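Local structure of cell-binding factor 2 (Campylobacter jejuni, 3RFW) at the interface of chains A and B. The protein acts as a SurA-like periplasmic chaperone and carries a parvulin-type (PpiC) domain with peptidyl-prolyl cis-trans isomerase activity. Sequence-based numbering; all coordinates share one arbitrary frame. Chains: chain A/B, Cell-binding factor 2.

Contacts 1 and 2 lie about 37 Å apart, measured between the centres of their C-alpha atoms, and belong to one two-fold symmetric interface between chains A and B. Helix 34-56 links them: chain B supplies it to contact 1, near its C-terminal end, and chain A supplies it to contact 2, nearer its start. By symmetry, each copy of that helix therefore serves both kinds of contact. In contact 1 it faces helix 63-86 of the partner, and in contact 2 the partner's C-terminal segment. This intertwined pairing suggests a dimer built by segment exchange, though the structure alone does not show that it persists in the periplasm.

Contact 1: the interface of chains A and B. Residues chain A 77, 80-81, 84; chain B 50, 54, 57, 59.
The amide nitrogen NE2 of B:Gln57 comes up to the phenol ring of A:Tyr81, 3.6 Å from CE2; this is packing rather than a bond. The extended B:Gln57 chain meets the tyrosine at about a right angle, with the amide and ring planes 49° apart.

On chain A the side chain of A:Tyr81 carries much of the contact, with 65 Å² of the residue hidden. B:Ile50 lays its CG2 methyl over one face of the ring, 4.0 Å from the centroid, a CH-pi contact. B:Ile50 CG2 lies anti to its own backbone N, while CG1 takes the place beside that N, which leaves the short branch to meet the ring. The carbonyl oxygen of B:Ile50 also lies above this face, displaced toward the rim.

One turn further along helix 34-56, the methyl of B:Ala54 is caught between two chain A side chains. It sits 3.6 Å from the branch carbon CG of A:Leu77, close to both of that leucine's methyls, and 3.8 Å from CD2 of A:Tyr81. A:Leu77 and A:Tyr81, one helical turn apart on helix 63-86, each swing CG away from the backbone N (chi1 -167° and -171°), and the small alanine fills the gap between them.

B:Leu59, at the start of the 3-10 helix 59-61, closes the patch. Its side chain crosses A:Leu77 at about a right angle and runs past A:Val80 in the opposite sense. The close contacts are apolar, which suits a surface that probably docks two copies of the chaperone. The far methyl CD2 of B:Leu59 reaches the backbone of A:Tyr81, 3.8 Å from its CA.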
loop_
_atom_site.group_PDB
_atom_site.type_symbol
_atom_site.label_atom_id
_atom_site.label_comp_id
_atom_site.label_asym_id
_atom_site.label_seq_id
_atom_site.Cartn_x
_atom_site.Cartn_y
_atom_site.Cartn_z
ATOM N N LEU A 77 14.051 2.088 -28.196
ATOM C CA LEU A 77 13.858 1.335 -29.465
ATOM C C LEU A 77 13.171 -0.048 -29.226
ATOM O O LEU A 77 12.294 -0.463 -29.991
ATOM C CB LEU A 77 15.209 1.104 -30.158
ATOM C CG LEU A 77 15.134 0.613 -31.614
ATOM C CD1 LEU A 77 14.253 1.543 -32.451
ATOM C CD2 LEU A 77 16.520 0.433 -32.263
ATOM N N VAL A 80 9.516 0.627 -28.528
ATOM C CA VAL A 80 8.788 0.954 -29.744
ATOM C C VAL A 80 8.531 -0.331 -30.563
ATOM O O VAL A 80 7.451 -0.541 -31.049
ATOM C CB VAL A 80 9.569 1.990 -30.605
ATOM C CG1 VAL A 80 8.872 2.182 -31.961
ATOM C CG2 VAL A 80 9.727 3.378 -29.821
ATOM N N TYR A 81 9.526 -1.205 -30.650
ATOM C CA TYR A 81 9.375 -2.508 -31.302
ATOM C C TYR A 81 8.227 -3.314 -30.688
ATOM O O TYR A 81 7.383 -3.799 -31.414
ATOM C CB TYR A 81 10.682 -3.286 -31.192
ATOM C CG TYR A 81 10.761 -4.564 -32.008
ATOM C CD1 TYR A 81 10.522 -5.813 -31.422
ATOM C CD2 TYR A 81 11.117 -4.529 -33.356
ATOM C CE1 TYR A 81 10.634 -6.998 -32.179
ATOM C CE2 TYR A 81 11.218 -5.697 -34.111
ATOM C CZ TYR A 81 11.023 -6.927 -33.506
ATOM O OH TYR A 81 11.119 -8.063 -34.275
ATOM N N LYS A 84 4.780 -1.689 -31.486
ATOM C CA LYS A 84 4.226 -2.064 -32.785
ATOM C C LYS A 84 3.595 -3.479 -32.746
ATOM O O LYS A 84 2.523 -3.700 -33.293
ATOM C CB LYS A 84 5.262 -1.986 -33.905
ATOM C CG LYS A 84 6.013 -0.661 -34.001
ATOM C CD LYS A 84 5.094 0.443 -34.448
ATOM C CE LYS A 84 5.915 1.589 -35.008
ATOM N NZ LYS A 84 5.031 2.629 -35.590
ATOM N N ILE B 50 16.603 -7.983 -31.083
ATOM C CA ILE B 50 15.409 -7.163 -31.255
ATOM C C ILE B 50 15.848 -5.755 -31.755
ATOM O O ILE B 50 15.223 -5.170 -32.635
ATOM C CB ILE B 50 14.648 -7.034 -29.950
ATOM C CG1 ILE B 50 13.875 -8.321 -29.649
ATOM C CG2 ILE B 50 13.742 -5.813 -30.019
ATOM C CD1 ILE B 50 13.492 -8.510 -28.215
ATOM N N ALA B 54 14.627 -4.064 -35.160
ATOM C CA ALA B 54 13.979 -2.753 -35.125
ATOM C C ALA B 54 14.611 -1.798 -36.156
ATOM O O ALA B 54 13.915 -1.068 -36.856
ATOM C CB ALA B 54 14.085 -2.176 -33.701
ATOM N N GLN B 57 13.614 -2.627 -39.550
ATOM C CA GLN B 57 12.291 -2.115 -39.832
ATOM C C GLN B 57 12.274 -0.590 -39.772
ATOM O O GLN B 57 11.205 -0.006 -39.727
ATOM C CB GLN B 57 11.262 -2.706 -38.859
ATOM C CG GLN B 57 11.063 -4.217 -39.026
ATOM C CD GLN B 57 10.053 -4.799 -38.062
ATOM O OE1 GLN B 57 9.049 -4.162 -37.735
ATOM N NE2 GLN B 57 10.326 -6.006 -37.576
ATOM N N LEU B 59 12.792 1.631 -37.359
ATOM C CA LEU B 59 12.004 2.183 -36.257
ATOM C C LEU B 59 12.681 3.388 -35.592
ATOM O O LEU B 59 12.014 4.201 -34.964
ATOM C CB LEU B 59 11.708 1.098 -35.225
ATOM C CG LEU B 59 10.403 0.322 -35.387
ATOM C CD1 LEU B 59 10.008 0.112 -36.805
ATOM C CD2 LEU B 59 10.455 -0.989 -34.638
#

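Contact 2: the interface of chains A and B. Residues chain A 4, 38, 41-42, 45; chain B 244, 249, 251.
This is an inter-chain docking site in which the C-terminal end of chain B packs on the N-terminal region of chain A, and it helps tie the two copies of the deposited assembly together. The structure alone does not show whether that pairing is the working form of the chaperone, but the intimate fit makes it plausible.

B:Tyr251 is the plug. Its side chain goes in against helix 34-56 of chain A and gives up 96 Å² of surface to it and its neighbours. A:Lys38 brings its CD methylene over one ring face, toward the rim, 3.8 Å from B:Tyr251 CD1. The lysine is bent at chi2 (65°), which turns the chain toward the tyrosine; the model stops at CD, so nothing can be said of its amine. Farther along the ring, two isoleucines converge on one carbon. The short branch CG2 of A:Ile41 lies near the ring plane and meets the rim 3.7 Å from B:Tyr251 CE1, sliding past the tyrosine in the opposite direction. The terminal methyl CD1 of A:Ile45 comes obliquely to the rim from the face opposite A:Lys38, also 3.7 Å from B:Tyr251 CE1.

A:Gln42 approaches the phenol end with its aliphatic part. Its CG is 3.9 Å from B:Tyr251 CZ, and the amide plane stands 62° from the ring. The CG contact with the hydroxyl is modelled too tightly to carry meaning. B:Leu244 and B:Val249 flank A:Ile45 more loosely, the nearest approach being 4.2 Å from B:Leu244 CD2 to A:Ile45 CG2.

The backbone joins in as well: A:Ala4 and B:Tyr251 form an antiparallel beta bridge. The C-terminal strand 249-251 of chain B, which follows the long helix 216-246, thus lies beside the N-terminal strand 2-6 of chain A, with B:Tyr251 directed onto helix 34-56.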
loop_
_atom_site.group_PDB
_atom_site.type_symbol
_atom_site.label_atom_id
_atom_site.label_comp_id
_atom_site.label_asym_id
_atom_site.label_seq_id
_atom_site.Cartn_x
_atom_site.Cartn_y
_atom_site.Cartn_z
ATOM N N ALA A 4 7.416 33.291 -25.525
ATOM C CA ALA A 4 8.491 33.928 -24.779
ATOM C C ALA A 4 9.760 33.942 -25.613
ATOM O O ALA A 4 9.892 33.157 -26.543
ATOM C CB ALA A 4 8.728 33.210 -23.449
ATOM N N LYS A 38 1.301 30.300 -17.816
ATOM C CA LYS A 38 2.444 31.142 -17.467
ATOM C C LYS A 38 3.393 30.409 -16.532
ATOM O O LYS A 38 4.599 30.398 -16.728
ATOM C CB LYS A 38 1.948 32.448 -16.821
ATOM C CG LYS A 38 3.033 33.290 -16.151
ATOM C CD LYS A 38 4.043 33.809 -17.172
ATOM N N ILE A 41 5.195 27.822 -18.682
ATOM C CA ILE A 41 6.216 28.507 -19.465
ATOM C C ILE A 41 7.480 28.857 -18.660
ATOM O O ILE A 41 8.592 28.559 -19.101
ATOM C CB ILE A 41 5.663 29.720 -20.202
ATOM C CG1 ILE A 41 4.483 29.302 -21.082
ATOM C CG2 ILE A 41 6.769 30.330 -21.080
ATOM C CD1 ILE A 41 3.720 30.469 -21.688
ATOM N N GLN A 42 7.302 29.372 -17.444
ATOM C CA GLN A 42 8.427 29.666 -16.533
ATOM C C GLN A 42 9.220 28.412 -16.235
ATOM O O GLN A 42 10.434 28.423 -16.254
ATOM C CB GLN A 42 7.932 30.197 -15.171
ATOM C CG GLN A 42 7.458 31.643 -15.157
ATOM C CD GLN A 42 7.335 32.185 -13.729
ATOM O OE1 GLN A 42 6.311 32.769 -13.352
ATOM N NE2 GLN A 42 8.361 31.928 -12.908
ATOM N N ILE A 45 11.208 27.331 -19.280
ATOM C CA ILE A 45 12.365 28.236 -19.473
ATOM C C ILE A 45 13.487 27.910 -18.484
ATOM O O ILE A 45 14.677 27.887 -18.811
ATOM C CB ILE A 45 11.889 29.737 -19.324
ATOM C CG1 ILE A 45 11.062 30.125 -20.566
ATOM C CG2 ILE A 45 13.091 30.644 -19.126
ATOM C CD1 ILE A 45 10.209 31.376 -20.426
ATOM N N LEU B 244 18.052 32.250 -14.095
ATOM C CA LEU B 244 16.926 33.047 -14.563
ATOM C C LEU B 244 17.227 34.555 -14.595
ATOM O O LEU B 244 16.846 35.252 -15.540
ATOM C CB LEU B 244 15.712 32.793 -13.675
ATOM C CG LEU B 244 14.528 32.090 -14.324
ATOM C CD1 LEU B 244 13.311 32.190 -13.394
ATOM C CD2 LEU B 244 14.231 32.778 -15.650
ATOM N N VAL B 249 14.624 37.598 -20.375
ATOM C CA VAL B 249 13.403 36.848 -20.583
ATOM C C VAL B 249 12.214 37.770 -20.867
ATOM O O VAL B 249 11.877 38.605 -20.051
ATOM C CB VAL B 249 13.103 35.987 -19.336
ATOM C CG1 VAL B 249 11.714 35.334 -19.449
ATOM C CG2 VAL B 249 14.200 34.923 -19.144
ATOM N N TYR B 251 8.045 37.665 -21.824
ATOM C CA TYR B 251 6.824 36.865 -21.990
ATOM C C TYR B 251 5.877 37.508 -22.987
ATOM O O TYR B 251 5.485 38.659 -22.803
ATOM C CB TYR B 251 6.106 36.667 -20.650
ATOM C CG TYR B 251 6.817 35.702 -19.745
ATOM C CD1 TYR B 251 6.664 34.330 -19.914
ATOM C CD2 TYR B 251 7.760 36.147 -18.834
ATOM C CE1 TYR B 251 7.363 33.428 -19.122
ATOM C CE2 TYR B 251 8.456 35.255 -18.023
ATOM C CZ TYR B 251 8.263 33.888 -18.190
ATOM O OH TYR B 251 8.962 32.983 -17.416
#